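Neurotoxin (Clostridium botulinum, PDB 2QN0) acts as the zinc-dependent protease of botulinum neurotoxin serotype C1, whose light chain probably cleaves SNARE proteins with dual substrate specificity. Local coordinates at residues P276-I281 with L354-T359; S299-L304 with G338-N343; N391-D394 with G398-I401. One frame throughout, in Å; residues are numbered along the deposited sequence.

Contact 1: residues P276-I281 with L354-T359; sequences PTIDLI and LTQIFT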
ATOM      1  N   PRO A 276      -7.803   9.619 -16.516  1.00 18.94           N
ATOM      2  CA  PRO A 276      -8.932  10.530 -16.761  1.00 20.53           C
ATOM      3  C   PRO A 276      -9.937  10.590 -15.609  1.00 20.74           C
ATOM      4  O   PRO A 276     -10.653  11.581 -15.449  1.00 21.97           O
ATOM      5  CB  PRO A 276      -9.560   9.962 -18.033  1.00 22.24           C
ATOM      6  CG  PRO A 276      -8.397   9.371 -18.746  1.00 21.89           C
ATOM      7  CD  PRO A 276      -7.634   8.683 -17.640  1.00 20.29           C
ATOM      8  N   THR A 277      -9.988   9.522 -14.817  1.00 19.14           N
ATOM      9  CA  THR A 277     -10.894   9.428 -13.674  1.00 18.65           C
ATOM     10  C   THR A 277     -10.716  10.588 -12.703  1.00 17.45           C
ATOM     11  O   THR A 277     -11.652  10.967 -12.002  1.00 17.62           O
ATOM     12  CB  THR A 277     -10.676   8.098 -12.904  1.00 19.37           C
ATOM     13  OG1 THR A 277     -11.113   7.007 -13.716  1.00 17.58           O
ATOM     14  CG2 THR A 277     -11.454   8.085 -11.588  1.00 20.58           C
ATOM     15  N   ILE A 278      -9.508  11.142 -12.655  1.00 16.58           N
ATOM     16  CA  ILE A 278      -9.223  12.259 -11.762  1.00 15.16           C
ATOM     17  C   ILE A 278     -10.186  13.414 -12.042  1.00 16.45           C
ATOM     18  O   ILE A 278     -10.532  14.174 -11.139  1.00 17.25           O
ATOM     19  CB  ILE A 278      -7.763  12.734 -11.935  1.00 17.78           C
ATOM     20  CG1 ILE A 278      -6.815  11.675 -11.358  1.00 18.33           C
ATOM     21  CG2 ILE A 278      -7.551  14.076 -11.234  1.00 19.30           C
ATOM     22  CD1 ILE A 278      -5.339  11.947 -11.598  1.00 21.02           C
ATOM     23  N   ASP A 279     -10.630  13.529 -13.289  1.00 16.96           N
ATOM     24  CA  ASP A 279     -11.552  14.595 -13.671  1.00 19.07           C
ATOM     25  C   ASP A 279     -12.935  14.466 -13.033  1.00 19.69           C
ATOM     26  O   ASP A 279     -13.745  15.394 -13.106  1.00 19.24           O
ATOM     27  CB  ASP A 279     -11.688  14.660 -15.192  1.00 22.89           C
ATOM     28  CG  ASP A 279     -10.393  15.062 -15.873  1.00 27.79           C
ATOM     29  OD1 ASP A 279      -9.725  15.992 -15.375  1.00 31.53           O
ATOM     30  OD2 ASP A 279     -10.046  14.456 -16.905  1.00 34.45           O
ATOM     31  N   LEU A 280     -13.216  13.319 -12.422  1.00 17.35           N
ATOM     32  CA  LEU A 280     -14.504  13.125 -11.758  1.00 18.36           C
ATOM     33  C   LEU A 280     -14.562  14.022 -10.525  1.00 18.00           C
ATOM     34  O   LEU A 280     -15.641  14.379 -10.057  1.00 16.55           O
ATOM     35  CB  LEU A 280     -14.702  11.663 -11.343  1.00 18.74           C
ATOM     36  CG  LEU A 280     -14.951  10.644 -12.463  1.00 19.61           C
ATOM     37  CD1 LEU A 280     -15.157   9.261 -11.860  1.00 19.48           C
ATOM     38  CD2 LEU A 280     -16.174  11.048 -13.277  1.00 22.17           C
ATOM     39  N   ILE A 281     -13.396  14.374  -9.988  1.00 16.32           N
ATOM     40  CA  ILE A 281     -13.347  15.256  -8.823  1.00 15.60           C
ATOM     41  C   ILE A 281     -13.431  16.689  -9.351  1.00 15.59           C
ATOM     42  O   ILE A 281     -12.643  17.078 -10.212  1.00 16.35           O
ATOM     43  CB  ILE A 281     -12.021  15.122  -8.048  1.00 16.94           C
ATOM     44  CG1 ILE A 281     -11.811  13.670  -7.606  1.00 17.50           C
ATOM     45  CG2 ILE A 281     -12.043  16.037  -6.818  1.00 16.99           C
ATOM     46  CD1 ILE A 281     -10.458  13.430  -6.960  1.00 20.59           C
ATOM     47  N   LEU A 354       2.903  12.829  -6.756  1.00 16.85           N
ATOM     48  CA  LEU A 354       2.214  11.947  -5.819  1.00 17.19           C
ATOM     49  C   LEU A 354       0.773  11.592  -6.158  1.00 18.59           C
ATOM     50  O   LEU A 354       0.298  10.522  -5.780  1.00 17.74           O
ATOM     51  CB  LEU A 354       2.246  12.565  -4.417  1.00 16.21           C
ATOM     52  CG  LEU A 354       3.637  12.822  -3.835  1.00 17.61           C
ATOM     53  CD1 LEU A 354       3.506  13.535  -2.503  1.00 16.78           C
ATOM     54  CD2 LEU A 354       4.373  11.490  -3.666  1.00 19.02           C
ATOM     55  N   THR A 355       0.082  12.476  -6.875  1.00 17.66           N
ATOM     56  CA  THR A 355      -1.321  12.245  -7.203  1.00 18.29           C
ATOM     57  C   THR A 355      -1.650  11.939  -8.658  1.00 18.55           C
ATOM     58  O   THR A 355      -2.723  11.403  -8.945  1.00 19.56           O
ATOM     59  CB  THR A 355      -2.184  13.455  -6.786  1.00 18.78           C
ATOM     60  OG1 THR A 355      -1.702  14.632  -7.449  1.00 17.13           O
ATOM     61  CG2 THR A 355      -2.125  13.661  -5.282  1.00 18.61           C
ATOM     62  N   GLN A 356      -0.750  12.273  -9.575  1.00 19.85           N
ATOM     63  CA  GLN A 356      -1.023  12.033 -10.984  1.00 21.03           C
ATOM     64  C   GLN A 356       0.009  11.234 -11.770  1.00 20.55           C
ATOM     65  O   GLN A 356      -0.290  10.762 -12.865  1.00 21.08           O
ATOM     66  CB  GLN A 356      -1.308  13.371 -11.677  1.00 23.70           C
ATOM     67  CG  GLN A 356      -2.559  14.041 -11.124  1.00 27.21           C
ATOM     68  CD  GLN A 356      -3.041  15.204 -11.965  1.00 29.78           C
ATOM     69  OE1 GLN A 356      -2.944  15.180 -13.191  1.00 32.80           O
ATOM     70  NE2 GLN A 356      -3.586  16.222 -11.310  1.00 29.63           N
ATOM     71  N   ILE A 357       1.212  11.071 -11.225  1.00 18.62           N
ATOM     72  CA  ILE A 357       2.246  10.297 -11.911  1.00 18.23           C
ATOM     73  C   ILE A 357       2.369   8.902 -11.290  1.00 18.36           C
ATOM     74  O   ILE A 357       2.429   7.897 -11.998  1.00 18.63           O
ATOM     75  CB  ILE A 357       3.602  11.016 -11.855  1.00 19.73           C
ATOM     76  CG1 ILE A 357       3.499  12.354 -12.595  1.00 21.48           C
ATOM     77  CG2 ILE A 357       4.684  10.142 -12.483  1.00 22.12           C
ATOM     78  CD1 ILE A 357       4.793  13.141 -12.641  1.00 23.46           C
ATOM     79  N   PHE A 358       2.414   8.847  -9.964  1.00 15.67           N
ATOM     80  CA  PHE A 358       2.482   7.570  -9.261  1.00 16.24           C
ATOM     81  C   PHE A 358       1.045   7.075  -9.123  1.00 14.43           C
ATOM     82  O   PHE A 358       0.435   7.193  -8.057  1.00 15.41           O
ATOM     83  CB  PHE A 358       3.114   7.762  -7.881  1.00 15.34           C
ATOM     84  CG  PHE A 358       4.608   7.942  -7.922  1.00 17.31           C
ATOM     85  CD1 PHE A 358       5.445   6.857  -8.166  1.00 16.00           C
ATOM     86  CD2 PHE A 358       5.177   9.197  -7.738  1.00 19.80           C
ATOM     87  CE1 PHE A 358       6.829   7.020  -8.226  1.00 18.42           C
ATOM     88  CE2 PHE A 358       6.561   9.372  -7.798  1.00 21.63           C
ATOM     89  CZ  PHE A 358       7.388   8.279  -8.042  1.00 20.44           C
ATOM     90  N   THR A 359       0.510   6.529 -10.217  1.00 12.91           N
ATOM     91  CA  THR A 359      -0.863   6.030 -10.248  1.00 13.07           C
ATOM     92  C   THR A 359      -0.938   4.672 -10.941  1.00 12.71           C
ATOM     93  O   THR A 359      -0.116   4.358 -11.800  1.00 14.27           O
ATOM     94  CB  THR A 359      -1.796   6.986 -11.029  1.00 13.00           C
ATOM     95  OG1 THR A 359      -1.416   6.990 -12.412  1.00 14.72           O
ATOM     96  CG2 THR A 359      -1.697   8.407 -10.476  1.00 14.41           C
TER
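Ile278 reaches across from the 3-10 segment 276-280 to Gln356, which lies in a wider pi-type turn of helix 344-357. The two CA atoms are 8.2 Å apart, so the gap is bridged by side chains. From its CB, which points at the helix, the isoleucine sends out CG1 as the long arm, anti to the carbonyl carbon (chi1 -71°). Neither CG1 nor the CG2 branch comes within touching distance of the other segment. CD1 does the touching: it lies 3.5 Å from Gln356 CG. The glutamine chain passes the isoleucine at a slant and offers its CG methylene to the methyl. The same CD1 stands 3.8 Å from Thr355 O.

No hydrogen bond joins the segments. Thr355 O is buried under CD1 and has no polar partner in the model, whereas Thr355 OG1 bonds to Tyr351 O one turn back. Thr355 also touches Tyr271 of helix 267-273, and Leu354 rests on Met235 of helix 223-238. The methyl contact thus ties the loop before helix 283-304 to helix 344-357, with the Ile278 side chain about 13 Å from the bound zinc of this HExxH-type protease, whose metal ligands lie on helices 223-238 and 267-273.

Contact 2: residues S299-L304 with G338-N343; sequences SIAKRL and GEVTVN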
ATOM      1  N   SER A 299       2.926  24.641   7.877  1.00 18.87           N
ATOM      2  CA  SER A 299       2.934  24.445   9.319  1.00 20.44           C
ATOM      3  C   SER A 299       4.107  23.540   9.713  1.00 21.70           C
ATOM      4  O   SER A 299       4.710  23.722  10.772  1.00 21.61           O
ATOM      5  CB  SER A 299       1.611  23.829   9.778  1.00 19.39           C
ATOM      6  OG  SER A 299       1.579  23.689  11.188  1.00 25.10           O
ATOM      7  N   ILE A 300       4.425  22.569   8.859  1.00 21.17           N
ATOM      8  CA  ILE A 300       5.544  21.659   9.121  1.00 21.42           C
ATOM      9  C   ILE A 300       6.859  22.439   9.048  1.00 22.43           C
ATOM     10  O   ILE A 300       7.742  22.261   9.885  1.00 21.60           O
ATOM     11  CB  ILE A 300       5.594  20.501   8.084  1.00 21.46           C
ATOM     12  CG1 ILE A 300       4.402  19.562   8.284  1.00 22.89           C
ATOM     13  CG2 ILE A 300       6.914  19.741   8.204  1.00 18.69           C
ATOM     14  CD1 ILE A 300       4.361  18.900   9.630  1.00 26.28           C
ATOM     15  N   ALA A 301       6.985  23.306   8.045  1.00 22.39           N
ATOM     16  CA  ALA A 301       8.197  24.109   7.893  1.00 24.42           C
ATOM     17  C   ALA A 301       8.412  24.940   9.157  1.00 25.20           C
ATOM     18  O   ALA A 301       9.540  25.092   9.629  1.00 24.57           O
ATOM     19  CB  ALA A 301       8.079  25.020   6.674  1.00 25.42           C
ATOM     20  N   LYS A 302       7.321  25.469   9.703  1.00 25.65           N
ATOM     21  CA  LYS A 302       7.385  26.271  10.919  1.00 27.69           C
ATOM     22  C   LYS A 302       7.918  25.416  12.066  1.00 27.57           C
ATOM     23  O   LYS A 302       8.754  25.864  12.852  1.00 26.53           O
ATOM     24  CB  LYS A 302       5.997  26.808  11.276  1.00 31.71           C
ATOM     25  CG  LYS A 302       5.937  27.532  12.609  1.00 39.30           C
ATOM     26  CD  LYS A 302       4.523  27.995  12.924  1.00 45.06           C
ATOM     27  CE  LYS A 302       4.465  28.696  14.271  1.00 48.38           C
ATOM     28  NZ  LYS A 302       5.366  29.882  14.312  1.00 51.21           N
ATOM     29  N   ARG A 303       7.430  24.182  12.161  1.00 23.55           N
ATOM     30  CA  ARG A 303       7.883  23.278  13.210  1.00 22.59           C
ATOM     31  C   ARG A 303       9.382  23.040  13.067  1.00 22.33           C
ATOM     32  O   ARG A 303      10.117  23.082  14.053  1.00 23.52           O
ATOM     33  CB  ARG A 303       7.137  21.939  13.134  1.00 21.09           C
ATOM     34  CG  ARG A 303       5.723  21.958  13.709  1.00 21.61           C
ATOM     35  CD  ARG A 303       5.017  20.627  13.461  1.00 20.84           C
ATOM     36  NE  ARG A 303       3.666  20.578  14.017  1.00 21.02           N
ATOM     37  CZ  ARG A 303       3.370  20.183  15.253  1.00 20.90           C
ATOM     38  NH1 ARG A 303       4.329  19.796  16.084  1.00 21.39           N
ATOM     39  NH2 ARG A 303       2.106  20.162  15.655  1.00 21.90           N
ATOM     40  N   LEU A 304       9.835  22.803  11.839  1.00 21.25           N
ATOM     41  CA  LEU A 304      11.250  22.545  11.597  1.00 23.03           C
ATOM     42  C   LEU A 304      12.147  23.705  12.020  1.00 24.94           C
ATOM     43  O   LEU A 304      13.343  23.520  12.252  1.00 24.53           O
ATOM     44  CB  LEU A 304      11.487  22.205  10.124  1.00 21.52           C
ATOM     45  CG  LEU A 304      10.897  20.862   9.666  1.00 21.06           C
ATOM     46  CD1 LEU A 304      11.137  20.673   8.178  1.00 20.36           C
ATOM     47  CD2 LEU A 304      11.532  19.716  10.468  1.00 19.98           C
ATOM     48  N   GLY A 338      19.102  30.254   7.291  1.00 43.43           N
ATOM     49  CA  GLY A 338      18.913  28.953   7.905  1.00 40.70           C
ATOM     50  C   GLY A 338      17.448  28.620   8.126  1.00 38.89           C
ATOM     51  O   GLY A 338      17.109  27.503   8.518  1.00 37.84           O
ATOM     52  N   GLU A 339      16.573  29.590   7.879  1.00 36.89           N
ATOM     53  CA  GLU A 339      15.143  29.370   8.055  1.00 35.31           C
ATOM     54  C   GLU A 339      14.602  28.469   6.950  1.00 32.12           C
ATOM     55  O   GLU A 339      14.971  28.608   5.784  1.00 31.04           O
ATOM     56  CB  GLU A 339      14.385  30.698   8.042  1.00 38.96           C
ATOM     57  CG  GLU A 339      12.884  30.537   8.235  1.00 44.47           C
ATOM     58  CD  GLU A 339      12.142  31.855   8.208  1.00 48.61           C
ATOM     59  OE1 GLU A 339      12.277  32.591   7.209  1.00 50.60           O
ATOM     60  OE2 GLU A 339      11.419  32.153   9.183  1.00 50.23           O
ATOM     61  N   VAL A 340      13.727  27.545   7.329  1.00 28.67           N
ATOM     62  CA  VAL A 340      13.127  26.620   6.377  1.00 26.21           C
ATOM     63  C   VAL A 340      11.848  27.221   5.804  1.00 24.72           C
ATOM     64  O   VAL A 340      10.941  27.586   6.550  1.00 25.79           O
ATOM     65  CB  VAL A 340      12.775  25.279   7.055  1.00 24.81           C
ATOM     66  CG1 VAL A 340      12.171  24.321   6.033  1.00 23.74           C
ATOM     67  CG2 VAL A 340      14.026  24.665   7.680  1.00 24.68           C
ATOM     68  N   THR A 341      11.779  27.314   4.480  1.00 25.41           N
ATOM     69  CA  THR A 341      10.598  27.865   3.826  1.00 26.76           C
ATOM     70  C   THR A 341      10.057  26.925   2.756  1.00 26.82           C
ATOM     71  O   THR A 341      10.778  26.071   2.233  1.00 24.41           O
ATOM     72  CB  THR A 341      10.906  29.220   3.161  1.00 26.24           C
ATOM     73  OG1 THR A 341      11.924  29.048   2.170  1.00 27.71           O
ATOM     74  CG2 THR A 341      11.386  30.226   4.203  1.00 28.81           C
ATOM     75  N   VAL A 342       8.779  27.093   2.433  1.00 27.39           N
ATOM     76  CA  VAL A 342       8.132  26.275   1.418  1.00 28.37           C
ATOM     77  C   VAL A 342       8.152  26.993   0.073  1.00 30.22           C
ATOM     78  O   VAL A 342       7.720  28.141  -0.035  1.00 31.44           O
ATOM     79  CB  VAL A 342       6.660  25.980   1.785  1.00 27.83           C
ATOM     80  CG1 VAL A 342       6.045  25.053   0.747  1.00 29.20           C
ATOM     81  CG2 VAL A 342       6.576  25.360   3.171  1.00 29.03           C
ATOM     82  N   ASN A 343       8.669  26.319  -0.945  1.00 29.93           N
ATOM     83  CA  ASN A 343       8.718  26.876  -2.291  1.00 29.96           C
ATOM     84  C   ASN A 343       7.503  26.305  -3.018  1.00 31.18           C
ATOM     85  O   ASN A 343       7.406  25.093  -3.205  1.00 29.47           O
ATOM     86  CB  ASN A 343      10.014  26.449  -2.986  1.00 31.76           C
ATOM     87  CG  ASN A 343      10.092  26.925  -4.426  1.00 34.15           C
ATOM     88  OD1 ASN A 343       9.309  26.502  -5.276  1.00 34.65           O
ATOM     89  ND2 ASN A 343      11.044  27.809  -4.705  1.00 35.04           N
TER
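Helix 283-304 and the short strand 340-341 come close at Ala301 and Val340, whose CA atoms are 5.7 Å apart, a short separation, consistent with the small alanine side chain. Ala301 CB points into the strand and meets two valines. Val342 offers CG2, 3.8 Å from Ala301 CB. Val340 has CG1 set anti to its backbone nitrogen (chi1 -179°), and this methyl stands 4.2 Å from Ala301 CB; its other branch, CG2, turns to the next helical turn and approaches Leu304 CB at 4.3 Å. The backbone takes part as well, for Val340 O lies 3.8 Å from Ala301 CB.

Val340 and Val342 both point at the helix, while Thr341 between them points away and bonds through OG1 to Glu335. The same valines reach further: Val342 touches Leu294 and Arg298 on the helix, and Val340 packs on Ile327 of helix 319-330, where Leu304 meets Leu326.

The side-chain contacts across the two segments are all apolar, backbone carbonyls touch them only by packing, and no hydrogen bond or ion pair crosses. Between the segments the contact therefore rests on van der Waals packing of aliphatic groups, most of them buried, while a polar fix lies just beyond, where Val340 N donates to Asn305 OD1.

Contact 3: residues N391-D394 with G398-I401; sequences NVYD and GFNI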
ATOM      1  N   ASN A 391       7.710 -20.248 -14.969  1.00 26.10           N
ATOM      2  CA  ASN A 391       7.120 -20.690 -16.229  1.00 27.40           C
ATOM      3  C   ASN A 391       5.710 -20.122 -16.329  1.00 26.32           C
ATOM      4  O   ASN A 391       5.053 -20.235 -17.362  1.00 27.31           O
ATOM      5  CB  ASN A 391       7.050 -22.217 -16.293  1.00 29.21           C
ATOM      6  CG  ASN A 391       8.420 -22.862 -16.351  1.00 31.58           C
ATOM      7  OD1 ASN A 391       9.253 -22.497 -17.180  1.00 33.67           O
ATOM      8  ND2 ASN A 391       8.658 -23.828 -15.472  1.00 34.24           N
ATOM      9  N   VAL A 392       5.258 -19.512 -15.239  1.00 24.35           N
ATOM     10  CA  VAL A 392       3.921 -18.932 -15.167  1.00 22.88           C
ATOM     11  C   VAL A 392       3.973 -17.412 -15.065  1.00 22.55           C
ATOM     12  O   VAL A 392       3.243 -16.701 -15.760  1.00 22.23           O
ATOM     13  CB  VAL A 392       3.162 -19.472 -13.932  1.00 22.93           C
ATOM     14  CG1 VAL A 392       1.828 -18.752 -13.771  1.00 24.78           C
ATOM     15  CG2 VAL A 392       2.934 -20.971 -14.078  1.00 23.48           C
ATOM     16  N   TYR A 393       4.858 -16.925 -14.205  1.00 20.97           N
ATOM     17  CA  TYR A 393       4.989 -15.496 -13.963  1.00 22.31           C
ATOM     18  C   TYR A 393       6.445 -15.158 -13.658  1.00 21.66           C
ATOM     19  O   TYR A 393       7.033 -15.733 -12.745  1.00 22.29           O
ATOM     20  CB  TYR A 393       4.115 -15.133 -12.758  1.00 20.83           C
ATOM     21  CG  TYR A 393       3.985 -13.655 -12.467  1.00 21.79           C
ATOM     22  CD1 TYR A 393       2.987 -12.893 -13.069  1.00 19.90           C
ATOM     23  CD2 TYR A 393       4.855 -13.023 -11.577  1.00 20.90           C
ATOM     24  CE1 TYR A 393       2.852 -11.529 -12.789  1.00 19.99           C
ATOM     25  CE2 TYR A 393       4.734 -11.662 -11.291  1.00 19.91           C
ATOM     26  CZ  TYR A 393       3.728 -10.924 -11.901  1.00 19.96           C
ATOM     27  OH  TYR A 393       3.596  -9.583 -11.617  1.00 18.16           O
ATOM     28  N   ASP A 394       7.037 -14.246 -14.425  1.00 21.08           N
ATOM     29  CA  ASP A 394       8.415 -13.863 -14.148  1.00 23.90           C
ATOM     30  C   ASP A 394       8.565 -12.359 -13.951  1.00 23.96           C
ATOM     31  O   ASP A 394       7.659 -11.583 -14.260  1.00 23.67           O
ATOM     32  CB  ASP A 394       9.383 -14.369 -15.236  1.00 24.70           C
ATOM     33  CG  ASP A 394       9.110 -13.789 -16.613  1.00 28.27           C
ATOM     34  OD1 ASP A 394       8.699 -12.616 -16.725  1.00 28.38           O
ATOM     35  OD2 ASP A 394       9.340 -14.515 -17.603  1.00 30.25           O
ATOM     36  N   GLY A 398       5.947 -10.676 -16.277  1.00 22.22           N
ATOM     37  CA  GLY A 398       4.761 -11.119 -15.567  1.00 21.72           C
ATOM     38  C   GLY A 398       4.208 -12.376 -16.222  1.00 22.00           C
ATOM     39  O   GLY A 398       4.941 -13.348 -16.410  1.00 21.47           O
ATOM     40  N   PHE A 399       2.928 -12.356 -16.586  1.00 20.43           N
ATOM     41  CA  PHE A 399       2.282 -13.509 -17.222  1.00 21.07           C
ATOM     42  C   PHE A 399       2.517 -13.588 -18.732  1.00 21.61           C
ATOM     43  O   PHE A 399       2.435 -14.666 -19.320  1.00 22.84           O
ATOM     44  CB  PHE A 399       0.762 -13.468 -17.008  1.00 19.03           C
ATOM     45  CG  PHE A 399       0.325 -13.676 -15.587  1.00 19.05           C
ATOM     46  CD1 PHE A 399       0.486 -14.910 -14.963  1.00 18.53           C
ATOM     47  CD2 PHE A 399      -0.293 -12.644 -14.882  1.00 17.53           C
ATOM     48  CE1 PHE A 399       0.037 -15.119 -13.658  1.00 20.30           C
ATOM     49  CE2 PHE A 399      -0.747 -12.840 -13.577  1.00 17.58           C
ATOM     50  CZ  PHE A 399      -0.584 -14.080 -12.962  1.00 20.14           C
ATOM     51  N   ASN A 400       2.791 -12.446 -19.357  1.00 21.62           N
ATOM     52  CA  ASN A 400       2.972 -12.382 -20.809  1.00 22.71           C
ATOM     53  C   ASN A 400       4.370 -12.786 -21.270  1.00 24.33           C
ATOM     54  O   ASN A 400       5.095 -12.006 -21.889  1.00 24.85           O
ATOM     55  CB  ASN A 400       2.620 -10.973 -21.284  1.00 22.67           C
ATOM     56  CG  ASN A 400       1.258 -10.529 -20.778  1.00 22.19           C
ATOM     57  OD1 ASN A 400       0.289 -11.281 -20.863  1.00 21.74           O
ATOM     58  ND2 ASN A 400       1.179  -9.312 -20.246  1.00 21.59           N
ATOM     59  N   ILE A 401       4.710 -14.037 -20.982  1.00 25.20           N
ATOM     60  CA  ILE A 401       6.016 -14.608 -21.295  1.00 27.72           C
ATOM     61  C   ILE A 401       6.165 -15.079 -22.743  1.00 29.88           C
ATOM     62  O   ILE A 401       5.373 -15.884 -23.229  1.00 30.53           O
ATOM     63  CB  ILE A 401       6.301 -15.794 -20.352  1.00 26.87           C
ATOM     64  CG1 ILE A 401       6.170 -15.331 -18.895  1.00 25.74           C
ATOM     65  CG2 ILE A 401       7.697 -16.351 -20.609  1.00 26.39           C
ATOM     66  CD1 ILE A 401       6.104 -16.462 -17.884  1.00 22.47           C
TER
HETATM   67  O   HOH W   1       1.936 -17.144 -18.031  1.00 21.24           O
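Gly398 sits against the flat side of the Tyr393 ring, its CA 3.7 Å from the ring centroid in a CH-pi contact, offset toward the rim. Having no side chain, the glycine can take a positive phi and come this near. The tyrosine ring is used twice: one face covers Gly398, and its edge, led by CD1, points into the face of Phe399 in a T-shaped pair with centroids 4.8 Å apart and planes at 70°. CG of Tyr393 is anti to its backbone nitrogen (chi1 -172°), which swings the ring over the glycine. Val392 CG1 runs alongside Phe399 and touches the rim of that ring.

The backbones are joined at a single antiparallel, hydrogen-bonded pair, closing a three-residue turn. Asp394 N donates to Gly398 O at 3.0 Å, and Gly398 N returns a more bent bond to Asp394 O at 2.8 Å (134° at the hydrogen). Gly398 O also receives a CA-H contact from Tyr393 CA, 3.3 Å away. Further along, one water donates to both Val392 O and Phe399 O, at 2.7 and 2.8 Å, and so links the two backbones beyond the bridge.

Asp394 OD1 accepts from Asn397 N inside the turn. Ile401 packs against the first segment, with CG1 3.5 Å from Asp394 OD2 and CD1 against the Val392 carbonyl oxygen.

In the fold, this loop between strands 383-384 and 422-423 leans on the start of helix 223-238. Tyr393 packs on Pro223 and Ile224 and bonds through OH to Asp222, and its carbonyl oxygen accepts from Lys92 of helix 80-97.

Contacts 1 and 2 are buried joints between distant parts of the chain, made of aliphatic side-chain atoms packed on one another and on carbonyl oxygens, with Gln356 an exposed flank of contact 1; contact 3 is local and partly buried, relying on backbone hydrogen bonds, a water bridge and aromatic rings. The first two belong to one helical region: the loop 276-281 leads into helix 283-304, which contact 2 uses, and strand 340-341 leads into helix 344-357, used by contact 1. Their nearest atoms are about 12 Å apart. Contact 3 lies across the chain's centre from contact 2, centres about 48 Å apart. Contacts 1 and 3 both have neighbours on helix 223-238, which carries two zinc ligands.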